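Local coordinates for isochorismatase family protein (Enterococcus faecalis, PDB 2A67) that belongs to the isochorismatase family and is probably a hydrolase, though its substrate and exact function are not established, at residues His152-Ala155 and Ile156-Gly159; Asn34-Ile37 and Ala38-Arg41; Asn93-Leu96 and Thr97-Ala100. All coordinates share one frame; numbering follows the deposited sequence.

Contact 1: His152-Ala155 and Ile156-Gly159; sequences HHEA and IWAG
Ile156 packs on His152, and Trp157 on His153 and Glu154, in a local contact along the last turns of helix 146-157. This helix belongs to the beta-alpha-beta unit of strands 128-137 and 163-164. The methyl CD1 of Ile156 lies over one face of the His152 imidazole, 4.1 Å from the ring centroid and 21° off the normal, a CH-pi contact. It is offset toward the rim, and its nearest ring atom is NE2 of His152 at 3.8 Å. Ile156 CG1 stands beside its own backbone N (chi1 -64°), which turns CD1 back along the helix toward that ring. Trp157 folds back in a similar way. One face of its indole covers the carbonyl of His153, with His153 O 3.1 Å from Trp157 CG. Trp157 N donates to the same His153 O at 3.0 Å. The benzo half of the indole reaches farther: Trp157 CZ2 meets His153 CB at 3.7 Å, and Trp157 CZ3 meets Glu154 CG at 3.6 Å. Ala158 N still bonds to Glu154 O at 3.1 Å, although Ala158 is the first residue to leave helical geometry. The two histidines meet His152 and His153 of the second subunit, at the dimer interface. Asp116 takes the indole N-H, and Thr136 bonds to the Glu154 carboxylate. The indole, tied by its N-H and packed against His153 and Glu154, is probably fixed in its rotation.

Contact 2: Asn34-Ile37 and Ala38-Arg41; sequences NQRI and AVYR
Ile37, Arg36 and Ala38 carry most of this local contact within helix 26-42. Ile37 lies alongside Arg41, one turn on, and the two side chains point the same way. The methyl CG2 of Ile37 touches the guanidinium end of Arg41, 3.6 Å from NE of Arg41. The aliphatic part of Arg41 takes part too, since its CG sits 3.3 Å from Ile37 O. The chain of Arg41 is extended from CG to NE, which carries the charge past the isoleucine to salt bridges with Asp71 and Asp76.

Arg36 behaves differently. Its chain is bent at chi2 and chi3 (-56° and -61°) and curls forward, toward the following turn. NH1 of Arg36 comes to 3.7 Å from Val39 CG2, while its NH2 comes to 3.9 Å from Tyr40 CE1. The guanidinium and the phenol ring are almost perpendicular, 87° apart. The ring also presents its edge to the backbone, with Tyr40 CD1 3.1 Å from Arg36 O. Glu105 forms a salt bridge with Arg36 NE and a hydrogen bond with Tyr40 OH, which Arg5 also bonds. Ala38 CB lies 3.6 Å from Gln35 O.

Regular backbone bonds tie the two turns, such as Tyr40 N to Arg36 O at 3.0 Å. The helix crosses over between strands 5-10 and 47-52. Ile37 and Tyr40 pack on Leu7 of the first strand and Ile47 of the second, and Arg36 also rests on Leu7.

Contact 3: Asn93-Leu96 and Thr97-Ala100; sequences NDLL and TEQA
Leu95 crosses the side chains of Glu98 and Gln99 at an angle and touches both with one methyl. CD1 of Leu95 lies 3.8 Å from Glu98 OE2, and it is equally far from Gln99 CG. The leucine CG stands opposite its own backbone N (chi1 170°), beside the carbonyl carbon, which sends the branch forward along the helix. Gln99 CG also sits 3.4 Å from Leu95 O. Gln99 N donates to Leu95 O at 2.7 Å.

Two residues before Leu95, Asn93 O is gripped twice by Thr97. Thr97 N reaches Asn93 O at 3.0 Å, with an N-H...O angle of 164°. Thr97 OG1 donates to Asn93 O at 2.8 Å, from above the carbonyl plane. OG1 lies beside the threonine backbone N (chi1 -50°), and this puts both donors within range of one acceptor. Glu98 N bonds to Asp94 O at 2.9 Å.

The helix 92-98 ends here in a Schellman motif. Ala100 takes a positive phi, and Ala100 N donates to Thr97 O at 3.0 Å. Its own carbonyl is bonded by Asn4. Much of this turn is at the surface, but Leu96 is buried and packs on Phe87, Tyr127 and Ile48. Leu95 leans on the edge strand 77-81 through Phe77 and Ile79, and Gln99 also meets Phe77.

All three contacts lie within single helices that flank the parallel sheet, and none touches another. Contacts 1 and 2 are partly buried, and each sits on the crossover helix of a beta-alpha-beta unit. Contact 3 is a surface contact at the end of helix 92-98. Contacts 2 and 3 share a neighbour, strand 47-52, and their nearest atoms are about 10 Å apart. Contact 1 lies farther off, with its centre about 24 Å from that of contact 2. The chemistry follows the setting. Aromatic rings dominate contact 1, which alone meets the second subunit. Contact 2 relies on arginines with outside acidic partners, and contact 3 on a threonine hydroxyl, a leucine methyl and a Schellman end.

Contact 1: His152-Ala155 and Ile156-Gly159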
ATOM      1  N   HIS D 152      -1.949  -9.194  10.300  1.00 28.63           N
ATOM      2  CA  HIS D 152      -0.772  -8.554   9.728  1.00 27.77           C
ATOM      3  C   HIS D 152      -1.052  -7.147   9.187  1.00 26.43           C
ATOM      4  O   HIS D 152      -0.340  -6.232   9.532  1.00 27.32           O
ATOM      5  CB  HIS D 152      -0.200  -9.439   8.603  1.00 26.48           C
ATOM      6  CG  HIS D 152       1.022  -8.882   7.927  1.00 26.27           C
ATOM      7  ND1 HIS D 152       2.217  -8.659   8.586  1.00 23.89           N
ATOM      8  CD2 HIS D 152       1.243  -8.564   6.624  1.00 25.57           C
ATOM      9  CE1 HIS D 152       3.129  -8.257   7.708  1.00 25.04           C
ATOM     10  NE2 HIS D 152       2.553  -8.171   6.516  1.00 23.97           N
ATOM     11  N   HIS D 153      -2.048  -7.001   8.326  1.00 26.05           N
ATOM     12  CA  HIS D 153      -2.263  -5.746   7.620  1.00 26.35           C
ATOM     13  C   HIS D 153      -2.888  -4.696   8.544  1.00 26.64           C
ATOM     14  O   HIS D 153      -2.525  -3.529   8.508  1.00 28.14           O
ATOM     15  CB  HIS D 153      -3.135  -5.969   6.381  1.00 25.45           C
ATOM     16  CG  HIS D 153      -2.354  -6.475   5.203  1.00 27.49           C
ATOM     17  ND1 HIS D 153      -2.042  -7.808   5.033  1.00 30.69           N
ATOM     18  CD2 HIS D 153      -1.731  -5.816   4.206  1.00 24.74           C
ATOM     19  CE1 HIS D 153      -1.257  -7.950   3.972  1.00 27.15           C
ATOM     20  NE2 HIS D 153      -1.045  -6.754   3.464  1.00 32.07           N
ATOM     21  N   GLU D 154      -3.841  -5.107   9.368  1.00 27.53           N
ATOM     22  CA  GLU D 154      -4.465  -4.198  10.321  1.00 29.55           C
ATOM     23  C   GLU D 154      -3.452  -3.639  11.290  1.00 28.49           C
ATOM     24  O   GLU D 154      -3.521  -2.472  11.664  1.00 28.37           O
ATOM     25  CB  GLU D 154      -5.668  -4.889  11.002  1.00 30.56           C
ATOM     26  CG  GLU D 154      -6.820  -5.013  10.026  1.00 31.99           C
ATOM     27  CD  GLU D 154      -8.175  -5.456  10.648  1.00 33.90           C
ATOM     28  OE1 GLU D 154      -8.183  -5.717  11.846  1.00 34.76           O
ATOM     29  OE2 GLU D 154      -9.191  -5.618   9.884  1.00 38.49           O
ATOM     30  N   ALA D 155      -2.469  -4.451  11.679  1.00 28.13           N
ATOM     31  CA  ALA D 155      -1.386  -3.929  12.545  1.00 28.17           C
ATOM     32  C   ALA D 155      -0.500  -2.918  11.821  1.00 27.69           C
ATOM     33  O   ALA D 155      -0.009  -1.952  12.429  1.00 25.85           O
ATOM     34  CB  ALA D 155      -0.529  -5.063  13.113  1.00 30.12           C
ATOM     35  N   ILE D 156      -0.273  -3.126  10.524  1.00 26.56           N
ATOM     36  CA  ILE D 156       0.470  -2.114   9.749  1.00 25.08           C
ATOM     37  C   ILE D 156      -0.320  -0.783   9.647  1.00 25.26           C
ATOM     38  O   ILE D 156       0.245   0.295   9.759  1.00 25.25           O
ATOM     39  CB  ILE D 156       0.743  -2.598   8.319  1.00 24.79           C
ATOM     40  CG1 ILE D 156       1.667  -3.843   8.316  1.00 24.82           C
ATOM     41  CG2 ILE D 156       1.362  -1.451   7.469  1.00 23.33           C
ATOM     42  CD1 ILE D 156       1.732  -4.487   6.919  1.00 24.01           C
ATOM     43  N   TRP D 157      -1.618  -0.860   9.399  1.00 25.07           N
ATOM     44  CA  TRP D 157      -2.410   0.337   9.197  1.00 24.80           C
ATOM     45  C   TRP D 157      -2.568   1.176  10.494  1.00 25.53           C
ATOM     46  O   TRP D 157      -2.552   2.396  10.424  1.00 25.92           O
ATOM     47  CB  TRP D 157      -3.803  -0.019   8.718  1.00 24.81           C
ATOM     48  CG  TRP D 157      -3.826  -0.918   7.452  1.00 24.77           C
ATOM     49  CD1 TRP D 157      -2.878  -1.015   6.429  1.00 26.74           C
ATOM     50  CD2 TRP D 157      -4.903  -1.753   7.083  1.00 23.33           C
ATOM     51  NE1 TRP D 157      -3.317  -1.943   5.475  1.00 23.65           N
ATOM     52  CE2 TRP D 157      -4.573  -2.365   5.830  1.00 22.95           C
ATOM     53  CE3 TRP D 157      -6.131  -2.058   7.697  1.00 25.40           C
ATOM     54  CZ2 TRP D 157      -5.408  -3.304   5.201  1.00 26.24           C
ATOM     55  CZ3 TRP D 157      -6.991  -2.976   7.066  1.00 26.26           C
ATOM     56  CH2 TRP D 157      -6.604  -3.598   5.781  1.00 26.31           C
ATOM     57  N   ALA D 158      -2.704   0.519  11.625  1.00 25.79           N
ATOM     58  CA  ALA D 158      -3.012   1.224  12.901  1.00 27.10           C
ATOM     59  C   ALA D 158      -1.962   2.268  13.171  1.00 28.23           C
ATOM     60  O   ALA D 158      -0.765   1.951  13.264  1.00 28.59           O
ATOM     61  CB  ALA D 158      -3.081   0.237  14.045  1.00 26.51           C
ATOM     62  N   GLY D 159      -2.389   3.526  13.236  1.00 28.63           N
ATOM     63  CA  GLY D 159      -1.463   4.584  13.628  1.00 30.96           C
ATOM     64  C   GLY D 159      -0.668   5.134  12.455  1.00 32.42           C
ATOM     65  O   GLY D 159      -0.559   6.355  12.268  1.00 33.80           O
TER

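Contact 2: Asn34-Ile37 and Ala38-Arg41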
ATOM      1  N   ASN D  34     -23.270  -2.545   7.972  1.00 31.10           N
ATOM      2  CA  ASN D  34     -24.628  -1.998   8.051  1.00 31.54           C
ATOM      3  C   ASN D  34     -24.861  -1.041   9.271  1.00 31.80           C
ATOM      4  O   ASN D  34     -25.578  -0.047   9.143  1.00 30.91           O
ATOM      5  CB  ASN D  34     -25.635  -3.115   8.090  1.00 31.40           C
ATOM      6  CG  ASN D  34     -26.004  -3.625   6.695  1.00 33.42           C
ATOM      7  OD1 ASN D  34     -26.610  -4.676   6.584  1.00 36.59           O
ATOM      8  ND2 ASN D  34     -25.676  -2.868   5.651  1.00 31.40           N
ATOM      9  N   GLN D  35     -24.262  -1.343  10.422  1.00 32.31           N
ATOM     10  CA  GLN D  35     -24.348  -0.439  11.607  1.00 34.07           C
ATOM     11  C   GLN D  35     -23.711   0.923  11.319  1.00 32.61           C
ATOM     12  O   GLN D  35     -24.266   1.976  11.686  1.00 32.16           O
ATOM     13  CB  GLN D  35     -23.692  -1.052  12.845  1.00 33.60           C
ATOM     14  CG  GLN D  35     -24.436  -2.222  13.460  1.00 36.61           C
ATOM     15  CD  GLN D  35     -23.947  -2.559  14.866  1.00 40.03           C
ATOM     16  OE1 GLN D  35     -24.775  -2.734  15.808  1.00 48.49           O
ATOM     17  NE2 GLN D  35     -22.607  -2.593  15.057  1.00 44.85           N
ATOM     18  N   ARG D  36     -22.570   0.913  10.627  1.00 31.30           N
ATOM     19  CA  ARG D  36     -21.917   2.170  10.245  1.00 30.13           C
ATOM     20  C   ARG D  36     -22.739   2.923   9.238  1.00 30.24           C
ATOM     21  O   ARG D  36     -22.875   4.126   9.327  1.00 30.18           O
ATOM     22  CB  ARG D  36     -20.499   1.923   9.704  1.00 29.30           C
ATOM     23  CG  ARG D  36     -19.612   1.124  10.635  1.00 29.20           C
ATOM     24  CD  ARG D  36     -19.558   1.870  12.016  1.00 31.62           C
ATOM     25  NE  ARG D  36     -18.986   3.212  11.849  1.00 27.10           N
ATOM     26  CZ  ARG D  36     -19.219   4.232  12.666  1.00 31.48           C
ATOM     27  NH1 ARG D  36     -20.059   4.086  13.682  1.00 27.27           N
ATOM     28  NH2 ARG D  36     -18.627   5.391  12.461  1.00 26.85           N
ATOM     29  N   ILE D  37     -23.227   2.212   8.209  1.00 30.50           N
ATOM     30  CA  ILE D  37     -24.138   2.795   7.223  1.00 29.80           C
ATOM     31  C   ILE D  37     -25.237   3.561   7.942  1.00 29.38           C
ATOM     32  O   ILE D  37     -25.535   4.695   7.603  1.00 28.86           O
ATOM     33  CB  ILE D  37     -24.738   1.685   6.298  1.00 29.76           C
ATOM     34  CG1 ILE D  37     -23.658   1.269   5.271  1.00 31.26           C
ATOM     35  CG2 ILE D  37     -26.007   2.170   5.594  1.00 28.04           C
ATOM     36  CD1 ILE D  37     -24.088   0.065   4.371  1.00 31.60           C
ATOM     37  N   ALA D  38     -25.866   2.910   8.906  1.00 28.99           N
ATOM     38  CA  ALA D  38     -26.980   3.515   9.608  1.00 30.28           C
ATOM     39  C   ALA D  38     -26.554   4.826  10.305  1.00 29.54           C
ATOM     40  O   ALA D  38     -27.250   5.826  10.200  1.00 30.11           O
ATOM     41  CB  ALA D  38     -27.630   2.492  10.600  1.00 31.49           C
ATOM     42  N   VAL D  39     -25.368   4.864  10.895  1.00 29.47           N
ATOM     43  CA  VAL D  39     -24.860   6.128  11.535  1.00 30.73           C
ATOM     44  C   VAL D  39     -24.633   7.224  10.465  1.00 30.51           C
ATOM     45  O   VAL D  39     -24.961   8.382  10.650  1.00 29.63           O
ATOM     46  CB  VAL D  39     -23.528   5.874  12.268  1.00 30.54           C
ATOM     47  CG1 VAL D  39     -22.811   7.168  12.651  1.00 28.69           C
ATOM     48  CG2 VAL D  39     -23.696   4.926  13.481  1.00 33.21           C
ATOM     49  N   TYR D  40     -24.063   6.851   9.326  1.00 29.44           N
ATOM     50  CA  TYR D  40     -23.857   7.817   8.244  1.00 28.27           C
ATOM     51  C   TYR D  40     -25.162   8.375   7.722  1.00 29.12           C
ATOM     52  O   TYR D  40     -25.247   9.587   7.484  1.00 29.85           O
ATOM     53  CB  TYR D  40     -22.989   7.189   7.124  1.00 26.88           C
ATOM     54  CG  TYR D  40     -21.537   7.292   7.486  1.00 22.92           C
ATOM     55  CD1 TYR D  40     -20.990   6.440   8.443  1.00 19.63           C
ATOM     56  CD2 TYR D  40     -20.723   8.256   6.901  1.00 22.62           C
ATOM     57  CE1 TYR D  40     -19.662   6.537   8.832  1.00 23.53           C
ATOM     58  CE2 TYR D  40     -19.360   8.345   7.252  1.00 24.12           C
ATOM     59  CZ  TYR D  40     -18.851   7.489   8.213  1.00 26.56           C
ATOM     60  OH  TYR D  40     -17.526   7.577   8.592  1.00 26.96           O
ATOM     61  N   ARG D  41     -26.189   7.532   7.615  1.00 29.54           N
ATOM     62  CA  ARG D  41     -27.540   7.992   7.160  1.00 31.58           C
ATOM     63  C   ARG D  41     -28.160   8.986   8.118  1.00 33.41           C
ATOM     64  O   ARG D  41     -28.631  10.050   7.703  1.00 33.47           O
ATOM     65  CB  ARG D  41     -28.498   6.817   6.962  1.00 31.58           C
ATOM     66  CG  ARG D  41     -28.072   5.876   5.774  1.00 32.45           C
ATOM     67  CD  ARG D  41     -29.269   5.125   5.145  1.00 31.84           C
ATOM     68  NE  ARG D  41     -28.742   4.081   4.286  1.00 32.34           N
ATOM     69  CZ  ARG D  41     -28.048   4.305   3.173  1.00 29.57           C
ATOM     70  NH1 ARG D  41     -27.873   5.550   2.710  1.00 31.54           N
ATOM     71  NH2 ARG D  41     -27.579   3.282   2.491  1.00 32.00           N
TER

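Contact 3: Asn93-Leu96 and Thr97-Ala100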
ATOM      1  N   ASN D  93     -11.309  10.547  -6.527  1.00 33.19           N
ATOM      2  CA  ASN D  93     -10.745  11.778  -6.015  1.00 34.20           C
ATOM      3  C   ASN D  93     -11.668  12.964  -6.358  1.00 34.27           C
ATOM      4  O   ASN D  93     -11.964  13.836  -5.489  1.00 32.19           O
ATOM      5  CB  ASN D  93      -9.343  11.932  -6.559  1.00 35.28           C
ATOM      6  CG  ASN D  93      -8.508  12.825  -5.736  1.00 40.32           C
ATOM      7  OD1 ASN D  93      -8.084  13.890  -6.210  1.00 45.23           O
ATOM      8  ND2 ASN D  93      -8.271  12.441  -4.477  1.00 38.81           N
ATOM      9  N   ASP D  94     -12.210  12.954  -7.585  1.00 33.86           N
ATOM     10  CA  ASP D  94     -13.152  14.017  -8.003  1.00 34.68           C
ATOM     11  C   ASP D  94     -14.423  14.098  -7.181  1.00 33.41           C
ATOM     12  O   ASP D  94     -14.896  15.173  -6.903  1.00 34.39           O
ATOM     13  CB  ASP D  94     -13.545  13.900  -9.483  1.00 35.65           C
ATOM     14  CG  ASP D  94     -12.452  14.393 -10.419  1.00 39.46           C
ATOM     15  OD1 ASP D  94     -11.427  14.907  -9.921  1.00 42.80           O
ATOM     16  OD2 ASP D  94     -12.617  14.245 -11.649  1.00 43.77           O
ATOM     17  N   LEU D  95     -15.001  12.954  -6.883  1.00 32.45           N
ATOM     18  CA  LEU D  95     -16.200  12.875  -6.095  1.00 31.96           C
ATOM     19  C   LEU D  95     -15.903  13.423  -4.664  1.00 31.70           C
ATOM     20  O   LEU D  95     -16.619  14.310  -4.167  1.00 32.38           O
ATOM     21  CB  LEU D  95     -16.669  11.406  -6.046  1.00 30.80           C
ATOM     22  CG  LEU D  95     -17.803  11.205  -5.009  1.00 31.38           C
ATOM     23  CD1 LEU D  95     -19.052  11.971  -5.455  1.00 34.75           C
ATOM     24  CD2 LEU D  95     -18.108   9.769  -4.754  1.00 28.59           C
ATOM     25  N   LEU D  96     -14.818  12.944  -4.051  1.00 31.21           N
ATOM     26  CA  LEU D  96     -14.409  13.444  -2.699  1.00 30.89           C
ATOM     27  C   LEU D  96     -14.216  14.949  -2.619  1.00 32.25           C
ATOM     28  O   LEU D  96     -14.591  15.589  -1.621  1.00 32.30           O
ATOM     29  CB  LEU D  96     -13.140  12.749  -2.246  1.00 29.12           C
ATOM     30  CG  LEU D  96     -13.366  11.255  -2.064  1.00 27.44           C
ATOM     31  CD1 LEU D  96     -12.099  10.542  -1.648  1.00 25.27           C
ATOM     32  CD2 LEU D  96     -14.511  11.015  -1.092  1.00 29.45           C
ATOM     33  N   THR D  97     -13.590  15.506  -3.650  1.00 34.03           N
ATOM     34  CA  THR D  97     -13.447  16.948  -3.797  1.00 36.24           C
ATOM     35  C   THR D  97     -14.824  17.597  -3.931  1.00 37.73           C
ATOM     36  O   THR D  97     -15.138  18.523  -3.192  1.00 38.88           O
ATOM     37  CB  THR D  97     -12.573  17.290  -5.025  1.00 35.93           C
ATOM     38  OG1 THR D  97     -11.372  16.530  -4.961  1.00 36.42           O
ATOM     39  CG2 THR D  97     -12.209  18.765  -5.064  1.00 37.45           C
ATOM     40  N   GLU D  98     -15.645  17.111  -4.866  1.00 38.94           N
ATOM     41  CA  GLU D  98     -16.982  17.667  -5.046  1.00 40.18           C
ATOM     42  C   GLU D  98     -17.810  17.621  -3.738  1.00 39.80           C
ATOM     43  O   GLU D  98     -18.550  18.543  -3.446  1.00 40.22           O
ATOM     44  CB  GLU D  98     -17.659  16.946  -6.188  1.00 40.93           C
ATOM     45  CG  GLU D  98     -19.174  16.956  -6.281  1.00 45.93           C
ATOM     46  CD  GLU D  98     -19.640  15.780  -7.153  1.00 53.45           C
ATOM     47  OE1 GLU D  98     -18.944  15.505  -8.191  1.00 54.17           O
ATOM     48  OE2 GLU D  98     -20.653  15.110  -6.784  1.00 53.24           O
ATOM     49  N   GLN D  99     -17.659  16.551  -2.964  1.00 38.71           N
ATOM     50  CA  GLN D  99     -18.372  16.392  -1.707  1.00 37.49           C
ATOM     51  C   GLN D  99     -17.687  17.028  -0.492  1.00 35.67           C
ATOM     52  O   GLN D  99     -18.226  16.931   0.608  1.00 37.15           O
ATOM     53  CB  GLN D  99     -18.656  14.914  -1.426  1.00 37.38           C
ATOM     54  CG  GLN D  99     -19.590  14.215  -2.441  1.00 39.82           C
ATOM     55  CD  GLN D  99     -20.931  14.909  -2.579  1.00 40.99           C
ATOM     56  OE1 GLN D  99     -21.361  15.238  -3.688  1.00 42.38           O
ATOM     57  NE2 GLN D  99     -21.599  15.122  -1.465  1.00 37.11           N
ATOM     58  N   ALA D 100     -16.524  17.656  -0.680  1.00 33.74           N
ATOM     59  CA  ALA D 100     -15.779  18.354   0.402  1.00 32.91           C
ATOM     60  C   ALA D 100     -15.319  17.386   1.514  1.00 32.65           C
ATOM     61  O   ALA D 100     -15.309  17.743   2.713  1.00 31.24           O
ATOM     62  CB  ALA D 100     -16.616  19.520   0.994  1.00 34.20           C
TER